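Local atomic coordinates of probable enoyl-CoA hydratase/isomerase (Pseudomonas aeruginosa, PDB entry 7BOR), a protein that binds coenzyme A and, as a crotonase-fold protein, probably acts on enoyl-CoA thioesters, perhaps as a delta(3)-delta(2)-enoyl-CoA isomerase. Residues E3-V7 against M31-M35; F91-V95 against V203-K207; A97-G101 against D180-L185; T109-H113 against E137-I143. One frame throughout, in Å; residues are numbered along the deposited sequence.

Starting from the N terminus, interaction 1 comes first. It closes a short loop that brings helix 29-44 back onto edge strand 5-9, and it is complete before the others begin. The remaining three lie one within another. Interaction 2 spans the longest loop and joins the turn before strand 95-99 to helix 200-233. Interaction 3 falls within that span and ties strand 95-99 to the start of helix 182-196. Interaction 4 is innermost and sets the 3-10 segment after helix 106-109 against the start of helix 140-148. Interactions 3 and 4 touch where Leu111 packs on Ala97 and Val99. Interactions 1 and 3 reach the same six-stranded sheet.

Interaction 1 of 4, residues E3-V7 against M31-M35; sequences ELIRV and MYSRM
Ile5 packs into the surface of helix 29-44 between Met31, Arg34 and Met35. Its CB lies 3.7 Å from CG of Arg34. CG1 passes over the backbone of Met31, 3.8 Å from its O. CG2, anti to the backbone N of Ile5, meets the CG atoms of Arg34 and Met35. The tip, CD1, touches two methionine methyls. It is 3.8 Å from CE of Met31 and 4.0 Å from CE of Met35. The Met31 chain bends at its last torsion (chi3 79°), which turns CE back toward Ile5. Leu4 adds its CB, 3.7 Å from CG of Met31. At the other end, CG1 of Val7 lies over one face of the Arg34 guanidinium, 3.9 Å from NH1. The Arg34 chain is bent at chi2, and its aliphatic part packs on Ile5 while its charged end reaches Val7. The contact is thus mostly apolar. Leu18 of strand 13-18 touches both Ile5 and Met35 and extends the packing. The axes of strand 5-7 and helix 31-35 approach to 9.2 Å, with their N-to-C directions 18° apart. This is helix-on-sheet packing at the edge of the crotonase-fold sheet.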
loop_
_atom_site.group_PDB
_atom_site.type_symbol
_atom_site.label_atom_id
_atom_site.label_comp_id
_atom_site.label_asym_id
_atom_site.label_seq_id
_atom_site.Cartn_x
_atom_site.Cartn_y
_atom_site.Cartn_z
ATOM N N GLU A 3 -11.652 -15.000 6.192
ATOM C CA GLU A 3 -12.304 -14.122 7.151
ATOM C C GLU A 3 -11.811 -12.681 7.087
ATOM O O GLU A 3 -12.600 -11.761 7.331
ATOM C CB GLU A 3 -12.098 -14.711 8.552
ATOM C CG GLU A 3 -12.410 -13.798 9.724
ATOM C CD GLU A 3 -11.473 -14.037 10.908
ATOM O OE1 GLU A 3 -10.680 -15.014 10.877
ATOM O OE2 GLU A 3 -11.530 -13.231 11.868
ATOM N N LEU A 4 -10.538 -12.445 6.766
ATOM C CA LEU A 4 -9.958 -11.121 6.958
ATOM C C LEU A 4 -9.716 -10.331 5.676
ATOM O O LEU A 4 -9.614 -9.105 5.759
ATOM C CB LEU A 4 -8.634 -11.230 7.732
ATOM C CG LEU A 4 -8.802 -11.772 9.159
ATOM C CD1 LEU A 4 -7.520 -12.221 9.799
ATOM C CD2 LEU A 4 -9.442 -10.723 10.047
ATOM N N ILE A 5 -9.605 -10.992 4.519
ATOM C CA ILE A 5 -9.550 -10.347 3.203
ATOM C C ILE A 5 -10.740 -10.846 2.369
ATOM O O ILE A 5 -10.780 -12.020 1.968
ATOM C CB ILE A 5 -8.232 -10.638 2.463
ATOM C CG1 ILE A 5 -6.985 -10.093 3.195
ATOM C CG2 ILE A 5 -8.310 -10.119 1.021
ATOM C CD1 ILE A 5 -7.026 -8.648 3.602
ATOM N N ARG A 6 -11.697 -9.961 2.084
ATOM C CA ARG A 6 -12.811 -10.291 1.191
ATOM C C ARG A 6 -12.438 -10.037 -0.265
ATOM O O ARG A 6 -11.787 -9.038 -0.583
ATOM C CB ARG A 6 -14.048 -9.477 1.551
ATOM C CG ARG A 6 -14.775 -9.990 2.766
ATOM C CD ARG A 6 -15.465 -8.867 3.557
ATOM N NE ARG A 6 -16.333 -8.020 2.735
ATOM C CZ ARG A 6 -17.121 -7.062 3.217
ATOM N NH1 ARG A 6 -17.157 -6.813 4.522
ATOM N NH2 ARG A 6 -17.877 -6.349 2.386
ATOM N N VAL A 7 -12.866 -10.940 -1.152
ATOM C CA VAL A 7 -12.527 -10.862 -2.575
ATOM C C VAL A 7 -13.765 -10.823 -3.473
ATOM O O VAL A 7 -14.147 -11.837 -4.066
ATOM C CB VAL A 7 -11.632 -12.043 -2.976
ATOM C CG1 VAL A 7 -10.216 -11.822 -2.551
ATOM C CG2 VAL A 7 -12.156 -13.341 -2.333
ATOM N N MET A 31 -3.201 -12.246 5.845
ATOM C CA MET A 31 -3.783 -11.242 4.958
ATOM C C MET A 31 -2.855 -10.945 3.808
ATOM O O MET A 31 -3.286 -10.918 2.648
ATOM C CB MET A 31 -4.100 -9.991 5.755
ATOM C CG MET A 31 -5.291 -10.201 6.684
ATOM S SD MET A 31 -5.295 -9.016 8.003
ATOM C CE MET A 31 -5.982 -7.590 7.120
ATOM N N TYR A 32 -1.559 -10.795 4.096
ATOM C CA TYR A 32 -0.606 -10.577 3.027
ATOM C C TYR A 32 -0.629 -11.728 2.036
ATOM O O TYR A 32 -0.460 -11.531 0.820
ATOM C CB TYR A 32 0.794 -10.441 3.607
ATOM C CG TYR A 32 1.105 -9.160 4.302
ATOM C CD1 TYR A 32 1.031 -7.966 3.617
ATOM C CD2 TYR A 32 1.561 -9.140 5.609
ATOM C CE1 TYR A 32 1.369 -6.762 4.223
ATOM C CE2 TYR A 32 1.897 -7.940 6.222
ATOM C CZ TYR A 32 1.791 -6.748 5.502
ATOM O OH TYR A 32 2.128 -5.546 6.043
ATOM N N SER A 33 -0.729 -12.959 2.558
ATOM C CA SER A 33 -0.710 -14.138 1.700
ATOM C C SER A 33 -1.951 -14.183 0.816
ATOM O O SER A 33 -1.836 -14.440 -0.388
ATOM C CB SER A 33 -0.570 -15.401 2.567
ATOM O OG SER A 33 0.763 -15.505 3.071
ATOM N N ARG A 34 -3.128 -13.886 1.382
ATOM C CA ARG A 34 -4.353 -13.881 0.585
ATOM C C ARG A 34 -4.270 -12.823 -0.509
ATOM O O ARG A 34 -4.623 -13.088 -1.666
ATOM C CB ARG A 34 -5.578 -13.672 1.485
ATOM C CG ARG A 34 -6.937 -13.603 0.735
ATOM C CD ARG A 34 -7.744 -14.873 0.836
ATOM N NE ARG A 34 -8.592 -15.100 -0.337
ATOM C CZ ARG A 34 -8.121 -15.336 -1.566
ATOM N NH1 ARG A 34 -8.938 -15.550 -2.599
ATOM N NH2 ARG A 34 -6.817 -15.319 -1.773
ATOM N N MET A 35 -3.743 -11.637 -0.185
ATOM C CA MET A 35 -3.663 -10.583 -1.195
ATOM C C MET A 35 -2.637 -10.926 -2.258
ATOM O O MET A 35 -2.873 -10.707 -3.454
ATOM C CB MET A 35 -3.355 -9.239 -0.532
ATOM C CG MET A 35 -4.603 -8.597 0.058
ATOM S SD MET A 35 -4.286 -6.897 0.551
ATOM C CE MET A 35 -3.546 -7.189 2.176
#

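Interaction 2 of 4, residues F91-V95 against V203-K207; sequences FPKPV and VVESK
The irregular turn 91-95 faces one side of helix 200-233, and the backbones come nearest at Lys93 and Val204, with CA atoms 5.5 Å apart. Lys207 is the main side chain of the contact. It leaves the helix with CG anti to its backbone N (chi1 173°) and stays extended to its tip. This carries NZ into the curve of the turn. There NZ donates to O of Lys93 at 2.9 Å, from above the carbonyl plane, with a C=O...N angle of 137°. A second, weak hydrogen bond runs from NZ to O of Phe91 at 3.1 Å. The same ammonium forms a salt bridge with Asp115, whose carboxylate also accepts from the backbone N of Val95. The buried charge therefore has an opposite charge and two carbonyls around it. CG2 of Val95 lies 3.9 Å from NZ of Lys207. Apolar contacts flank the lysine. CG of Pro94 meets CG1 of Val203 at 3.5 Å, and the Val203 side chain stands roughly perpendicular to that of Pro94. Both residues also touch Phe195 of helix 182-196. The two methyls of Val204 sit near O of Pro92, CG2 at 3.8 Å. Far from the CoA site, the contact joins the long helix 200-233 to the loop that leads from helix 80-90 into strand 95-99 of the crotonase-fold sheet.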
loop_
_atom_site.group_PDB
_atom_site.type_symbol
_atom_site.label_atom_id
_atom_site.label_comp_id
_atom_site.label_asym_id
_atom_site.label_seq_id
_atom_site.Cartn_x
_atom_site.Cartn_y
_atom_site.Cartn_z
ATOM N N PHE A 91 2.304 -6.244 -10.478
ATOM C CA PHE A 91 0.969 -6.432 -11.032
ATOM C C PHE A 91 0.862 -5.662 -12.349
ATOM O O PHE A 91 1.138 -4.450 -12.378
ATOM C CB PHE A 91 -0.073 -5.966 -10.061
ATOM C CG PHE A 91 -1.442 -6.422 -10.390
ATOM C CD1 PHE A 91 -1.815 -7.729 -10.212
ATOM C CD2 PHE A 91 -2.373 -5.534 -10.835
ATOM C CE1 PHE A 91 -3.107 -8.106 -10.475
ATOM C CE2 PHE A 91 -3.650 -5.910 -11.088
ATOM C CZ PHE A 91 -4.012 -7.192 -10.919
ATOM N N PRO A 92 0.545 -6.321 -13.464
ATOM C CA PRO A 92 0.580 -5.636 -14.763
ATOM C C PRO A 92 -0.701 -4.921 -15.159
ATOM O O PRO A 92 -0.665 -4.162 -16.136
ATOM C CB PRO A 92 0.870 -6.790 -15.740
ATOM C CG PRO A 92 0.173 -7.956 -15.091
ATOM C CD PRO A 92 0.365 -7.782 -13.609
ATOM N N LYS A 93 -1.804 -5.135 -14.494
ATOM C CA LYS A 93 -3.058 -4.460 -14.830
ATOM C C LYS A 93 -3.364 -3.315 -13.871
ATOM O O LYS A 93 -2.681 -3.137 -12.841
ATOM C CB LYS A 93 -4.218 -5.459 -14.832
ATOM C CG LYS A 93 -3.972 -6.693 -15.734
ATOM C CD LYS A 93 -5.106 -7.712 -15.614
ATOM C CE LYS A 93 -4.714 -9.049 -16.214
ATOM N NZ LYS A 93 -5.695 -10.105 -15.790
ATOM N N PRO A 94 -4.381 -2.498 -14.178
ATOM C CA PRO A 94 -4.700 -1.346 -13.327
ATOM C C PRO A 94 -5.040 -1.731 -11.892
ATOM O O PRO A 94 -5.892 -2.586 -11.632
ATOM C CB PRO A 94 -5.884 -0.681 -14.037
ATOM C CG PRO A 94 -5.696 -0.968 -15.448
ATOM C CD PRO A 94 -5.058 -2.380 -15.498
ATOM N N VAL A 95 -4.392 -1.051 -10.949
ATOM C CA VAL A 95 -4.705 -1.204 -9.539
ATOM C C VAL A 95 -5.136 0.156 -8.985
ATOM O O VAL A 95 -4.399 1.133 -9.140
ATOM C CB VAL A 95 -3.498 -1.717 -8.737
ATOM C CG1 VAL A 95 -3.966 -2.061 -7.385
ATOM C CG2 VAL A 95 -2.863 -2.862 -9.403
ATOM N N VAL A 203 -3.774 -0.152 -22.299
ATOM C CA VAL A 203 -3.641 0.256 -20.908
ATOM C C VAL A 203 -2.464 -0.460 -20.270
ATOM O O VAL A 203 -1.584 0.165 -19.656
ATOM C CB VAL A 203 -4.939 -0.037 -20.144
ATOM C CG1 VAL A 203 -4.734 0.164 -18.655
ATOM C CG2 VAL A 203 -6.072 0.801 -20.693
ATOM N N VAL A 204 -2.441 -1.795 -20.405
ATOM C CA VAL A 204 -1.427 -2.630 -19.778
ATOM C C VAL A 204 -0.054 -2.239 -20.268
ATOM O O VAL A 204 0.902 -2.114 -19.486
ATOM C CB VAL A 204 -1.732 -4.116 -20.079
ATOM C CG1 VAL A 204 -0.487 -4.987 -19.923
ATOM C CG2 VAL A 204 -2.854 -4.577 -19.194
ATOM N N GLU A 205 0.065 -2.037 -21.570
ATOM C CA GLU A 205 1.346 -1.659 -22.135
ATOM C C GLU A 205 1.738 -0.244 -21.767
ATOM O O GLU A 205 2.927 0.033 -21.634
ATOM C CB GLU A 205 1.321 -1.767 -23.643
ATOM C CG GLU A 205 2.658 -1.758 -24.250
ATOM C CD GLU A 205 2.789 -2.877 -25.231
ATOM O OE1 GLU A 205 2.179 -2.749 -26.320
ATOM O OE2 GLU A 205 3.451 -3.892 -24.888
ATOM N N SER A 206 0.778 0.685 -21.661
ATOM C CA SER A 206 1.145 2.010 -21.174
ATOM C C SER A 206 1.727 1.912 -19.773
ATOM O O SER A 206 2.715 2.576 -19.443
ATOM C CB SER A 206 -0.088 2.928 -21.205
ATOM O OG SER A 206 -0.410 3.260 -22.546
ATOM N N LYS A 207 1.106 1.109 -18.924
ATOM C CA LYS A 207 1.590 0.989 -17.558
ATOM C C LYS A 207 2.974 0.364 -17.542
ATOM O O LYS A 207 3.846 0.796 -16.778
ATOM C CB LYS A 207 0.604 0.189 -16.707
ATOM C CG LYS A 207 1.128 -0.126 -15.295
ATOM C CD LYS A 207 0.065 -0.755 -14.370
ATOM C CE LYS A 207 0.712 -1.298 -13.080
ATOM N NZ LYS A 207 -0.293 -1.680 -12.092
#

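Interaction 3 of 4, residues A97-G101 against D180-L185; sequences AAVNG and DGATVL
N and O of Gly181 both lie on one side of the Asn100 carboxamide plane, and the side chain of Val184 lies on the other. OD1 of Asn100 accepts from N of Gly181 at 2.7 Å, with the donor above the carbonyl plane. Its ND2 donates to O of Gly181 at 3.0 Å, and this partner is tilted 22° from the amide plane. Two bonds to one residue hold the carboxamide and limit its rotation. In the crotonase fold of this protein, the contact joins the end of central strand 95-99 to the start of helix 182-196. CB of Val184 is 3.7 Å from ND2 of Asn100. CD1 of Leu185 lies near the amide plane, 3.6 Å beyond ND2 of Asn100. CG1 of Val184 is anti to its own backbone N (chi1 173°) and reaches the strand backbone, 3.5 Å from N of Val99. CB of Ala98 meets CG1 of Val184 and CG of Leu185, each at 4.0 Å. A water donates to OD1 of both Asn100 and Asp180 and accepts from N of Gly101. OD2 of Asp180 is held by ND2 of Asn122. O of Gly181 takes a second hydrogen bond, from N of Val184, on the opposite face of its plane from ND2 of Asn100.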
loop_
_atom_site.group_PDB
_atom_site.type_symbol
_atom_site.label_atom_id
_atom_site.label_comp_id
_atom_site.label_asym_id
_atom_site.label_seq_id
_atom_site.Cartn_x
_atom_site.Cartn_y
_atom_site.Cartn_z
ATOM N N ALA A 97 -6.574 2.224 -5.449
ATOM C CA ALA A 97 -6.806 2.289 -4.017
ATOM C C ALA A 97 -7.916 3.272 -3.687
ATOM O O ALA A 97 -8.031 4.325 -4.306
ATOM C CB ALA A 97 -5.553 2.730 -3.254
ATOM N N ALA A 98 -8.692 2.924 -2.658
ATOM C CA ALA A 98 -9.789 3.729 -2.117
ATOM C C ALA A 98 -9.598 3.792 -0.612
ATOM O O ALA A 98 -9.831 2.803 0.096
ATOM C CB ALA A 98 -11.144 3.122 -2.444
ATOM N N VAL A 99 -9.218 4.954 -0.118
ATOM C CA VAL A 99 -8.630 5.082 1.203
ATOM C C VAL A 99 -9.514 5.961 2.054
ATOM O O VAL A 99 -9.778 7.108 1.691
ATOM C CB VAL A 99 -7.201 5.671 1.128
ATOM C CG1 VAL A 99 -6.602 5.788 2.540
ATOM C CG2 VAL A 99 -6.309 4.833 0.192
ATOM N N ASN A 100 -9.894 5.454 3.223
ATOM C CA ASN A 100 -10.544 6.237 4.263
ATOM C C ASN A 100 -9.803 6.021 5.582
ATOM O O ASN A 100 -9.229 4.966 5.816
ATOM C CB ASN A 100 -12.020 5.812 4.422
ATOM C CG ASN A 100 -12.958 6.515 3.419
ATOM O OD1 ASN A 100 -13.183 7.723 3.492
ATOM N ND2 ASN A 100 -13.496 5.755 2.508
ATOM N N GLY A 101 -9.830 7.011 6.441
ATOM C CA GLY A 101 -9.304 6.841 7.768
ATOM C C GLY A 101 -7.794 6.681 7.765
ATOM O O GLY A 101 -7.097 7.348 7.012
ATOM N N ASP A 180 -15.338 12.083 2.721
ATOM C CA ASP A 180 -14.946 10.869 3.428
ATOM C C ASP A 180 -16.080 9.846 3.435
ATOM O O ASP A 180 -17.268 10.186 3.530
ATOM C CB ASP A 180 -14.542 11.213 4.852
ATOM C CG ASP A 180 -13.381 12.190 4.902
ATOM O OD1 ASP A 180 -12.234 11.739 4.767
ATOM O OD2 ASP A 180 -13.609 13.421 5.059
ATOM N N GLY A 181 -15.701 8.576 3.341
ATOM C CA GLY A 181 -16.636 7.494 3.513
ATOM C C GLY A 181 -16.948 6.812 2.201
ATOM O O GLY A 181 -16.109 6.693 1.323
ATOM N N ALA A 182 -18.197 6.415 2.036
ATOM C CA ALA A 182 -18.600 5.673 0.847
ATOM C C ALA A 182 -18.244 6.377 -0.460
ATOM O O ALA A 182 -17.954 5.716 -1.461
ATOM C CB ALA A 182 -20.099 5.411 0.901
ATOM N N THR A 183 -18.330 7.708 -0.514
ATOM C CA THR A 183 -18.032 8.389 -1.783
ATOM C C THR A 183 -16.688 7.965 -2.373
ATOM O O THR A 183 -16.529 7.832 -3.599
ATOM C CB THR A 183 -18.034 9.887 -1.571
ATOM O OG1 THR A 183 -19.222 10.233 -0.878
ATOM C CG2 THR A 183 -17.961 10.646 -2.888
ATOM N N VAL A 184 -15.694 7.790 -1.512
ATOM C CA VAL A 184 -14.351 7.465 -1.987
ATOM C C VAL A 184 -14.389 6.171 -2.770
ATOM O O VAL A 184 -13.851 6.072 -3.896
ATOM C CB VAL A 184 -13.379 7.384 -0.798
ATOM C CG1 VAL A 184 -11.979 6.848 -1.293
ATOM C CG2 VAL A 184 -13.272 8.744 -0.169
ATOM N N LEU A 185 -15.143 5.200 -2.235
ATOM C CA LEU A 185 -15.196 3.916 -2.911
ATOM C C LEU A 185 -16.013 4.018 -4.195
ATOM O O LEU A 185 -15.695 3.383 -5.232
ATOM C CB LEU A 185 -15.793 2.845 -1.995
ATOM C CG LEU A 185 -14.777 2.221 -1.028
ATOM C CD1 LEU A 185 -14.433 3.225 0.082
ATOM C CD2 LEU A 185 -15.334 0.985 -0.408
HETATM O O HOH W 1 -11.537 9.236 5.432
#

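Interaction 4 of 4, residues T109-H113 against E137-I143; sequences TLLLH and EFGSSLI
The rings of His113 and Phe138 form an offset stack, with centroids 3.9 Å apart and planes at 19°. CD2 of His113 lies over the centre of the Phe138 ring. In return, CE1 of Phe138 sits above the His113 ring, toward its rim. The histidine also uses its edge. NE2 donates to O of Phe138 at 2.8 Å, and that oxygen lies in the imidazole plane. The bond is in the carbonyl plane too. One residue thus offers both a ring to stack on and a carbonyl to bind, and together they fix how the imidazole is turned. OG1 of Thr109 lies at the edge of the Phe138 ring, near its plane. CA and CB of Leu110 pack against CE2 of Phe138. The turn from Glu137 to Ser140 is a type I' beta turn, and Gly139 is the N-cap of helix 140-148. In this crotonase fold the turn is near the CoA site: the Glu137 side chain is about 7 Å from the bound coenzyme A. OG1 of Thr109 donates to OE1 of Glu137 at 2.9 Å, on the syn side but 28° out of the carboxylate plane. The Glu137 chain bends at chi2 (-80°), which brings its carboxylate over to the threonine. OG of Ser140 turns back to donate to O of Glu137, while its CB touches CG2 of Thr109 and CD1 of Leu112. Leu112 and Ile143 run alongside each other, pointing opposite ways, with CB of Leu112 3.9 Å from CD1 of Ile143. The same CD1 reaches CE1 of His113.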
loop_
_atom_site.group_PDB
_atom_site.type_symbol
_atom_site.label_atom_id
_atom_site.label_comp_id
_atom_site.label_asym_id
_atom_site.label_seq_id
_atom_site.Cartn_x
_atom_site.Cartn_y
_atom_site.Cartn_z
ATOM N N THR A 109 2.694 3.405 1.866
ATOM C CA THR A 109 3.652 3.125 0.814
ATOM C C THR A 109 3.051 2.266 -0.296
ATOM O O THR A 109 3.531 2.318 -1.422
ATOM C CB THR A 109 4.949 2.459 1.365
ATOM O OG1 THR A 109 4.641 1.212 1.967
ATOM C CG2 THR A 109 5.619 3.365 2.353
ATOM N N LEU A 110 2.055 1.424 -0.011
ATOM C CA LEU A 110 1.556 0.593 -1.099
ATOM C C LEU A 110 0.852 1.441 -2.141
ATOM O O LEU A 110 0.804 1.077 -3.336
ATOM C CB LEU A 110 0.634 -0.480 -0.574
ATOM C CG LEU A 110 -0.761 -0.105 -0.076
ATOM C CD1 LEU A 110 -1.759 -0.100 -1.280
ATOM C CD2 LEU A 110 -1.191 -1.046 1.051
ATOM N N LEU A 111 0.327 2.593 -1.709
ATOM C CA LEU A 111 -0.298 3.547 -2.619
ATOM C C LEU A 111 0.685 4.043 -3.662
ATOM O O LEU A 111 0.273 4.465 -4.751
ATOM C CB LEU A 111 -0.829 4.728 -1.798
ATOM C CG LEU A 111 -1.760 4.449 -0.610
ATOM C CD1 LEU A 111 -2.187 5.703 0.100
ATOM C CD2 LEU A 111 -2.948 3.644 -1.118
ATOM N N LEU A 112 1.980 4.020 -3.345
ATOM C CA LEU A 112 2.980 4.407 -4.338
ATOM C C LEU A 112 3.083 3.419 -5.500
ATOM O O LEU A 112 3.714 3.754 -6.500
ATOM C CB LEU A 112 4.354 4.564 -3.665
ATOM C CG LEU A 112 4.330 5.531 -2.501
ATOM C CD1 LEU A 112 5.658 5.497 -1.762
ATOM C CD2 LEU A 112 4.034 7.007 -2.968
ATOM N N HIS A 113 2.437 2.252 -5.424
ATOM C CA HIS A 113 2.446 1.272 -6.506
ATOM C C HIS A 113 1.067 1.103 -7.148
ATOM O O HIS A 113 0.877 0.215 -7.997
ATOM C CB HIS A 113 2.989 -0.073 -5.973
ATOM C CG HIS A 113 4.292 0.093 -5.281
ATOM N ND1 HIS A 113 5.491 0.047 -5.951
ATOM C CD2 HIS A 113 4.588 0.411 -3.993
ATOM C CE1 HIS A 113 6.469 0.333 -5.112
ATOM N NE2 HIS A 113 5.948 0.550 -3.916
ATOM N N GLU A 137 10.417 1.613 3.649
ATOM C CA GLU A 137 10.067 0.313 3.089
ATOM C C GLU A 137 9.273 0.537 1.804
ATOM O O GLU A 137 8.893 1.681 1.466
ATOM C CB GLU A 137 9.377 -0.482 4.219
ATOM C CG GLU A 137 8.242 -1.284 3.880
ATOM C CD GLU A 137 6.994 -0.485 3.762
ATOM O OE1 GLU A 137 7.068 0.712 3.397
ATOM O OE2 GLU A 137 5.938 -1.100 3.997
ATOM N N PHE A 138 9.141 -0.558 1.032
ATOM C CA PHE A 138 8.401 -0.628 -0.239
ATOM C C PHE A 138 8.901 0.405 -1.283
ATOM O O PHE A 138 8.159 0.844 -2.172
ATOM C CB PHE A 138 6.894 -0.499 0.038
ATOM C CG PHE A 138 5.997 -1.318 -0.896
ATOM C CD1 PHE A 138 6.487 -1.877 -2.062
ATOM C CD2 PHE A 138 4.668 -1.499 -0.596
ATOM C CE1 PHE A 138 5.671 -2.584 -2.888
ATOM C CE2 PHE A 138 3.859 -2.220 -1.428
ATOM C CZ PHE A 138 4.332 -2.735 -2.554
ATOM N N GLY A 139 10.183 0.738 -1.256
ATOM C CA GLY A 139 10.740 1.645 -2.234
ATOM C C GLY A 139 10.466 3.127 -2.013
ATOM O O GLY A 139 10.861 3.963 -2.843
ATOM N N SER A 140 9.848 3.472 -0.893
ATOM C CA SER A 140 9.520 4.853 -0.586
ATOM C C SER A 140 10.758 5.711 -0.451
ATOM O O SER A 140 10.668 6.918 -0.653
ATOM C CB SER A 140 8.718 4.900 0.696
ATOM O OG SER A 140 9.433 4.368 1.803
ATOM N N SER A 141 11.919 5.117 -0.097
ATOM C CA SER A 141 13.157 5.892 -0.024
ATOM C C SER A 141 13.626 6.315 -1.398
ATOM O O SER A 141 14.383 7.277 -1.528
ATOM C CB SER A 141 14.281 5.084 0.657
ATOM O OG SER A 141 14.632 3.963 -0.114
ATOM N N LEU A 142 13.183 5.617 -2.434
ATOM C CA LEU A 142 13.412 6.093 -3.790
ATOM C C LEU A 142 12.253 6.935 -4.337
ATOM O O LEU A 142 12.478 7.993 -4.929
ATOM C CB LEU A 142 13.637 4.888 -4.697
ATOM C CG LEU A 142 13.776 5.174 -6.190
ATOM C CD1 LEU A 142 15.099 5.878 -6.387
ATOM C CD2 LEU A 142 13.622 3.902 -6.926
ATOM N N ILE A 143 11.032 6.414 -4.246
ATOM C CA ILE A 143 9.887 7.049 -4.906
ATOM C C ILE A 143 9.625 8.436 -4.335
ATOM O O ILE A 143 9.400 9.387 -5.080
ATOM C CB ILE A 143 8.641 6.147 -4.803
ATOM C CG1 ILE A 143 8.880 4.864 -5.591
ATOM C CG2 ILE A 143 7.344 6.844 -5.285
ATOM C CD1 ILE A 143 7.809 3.796 -5.362
#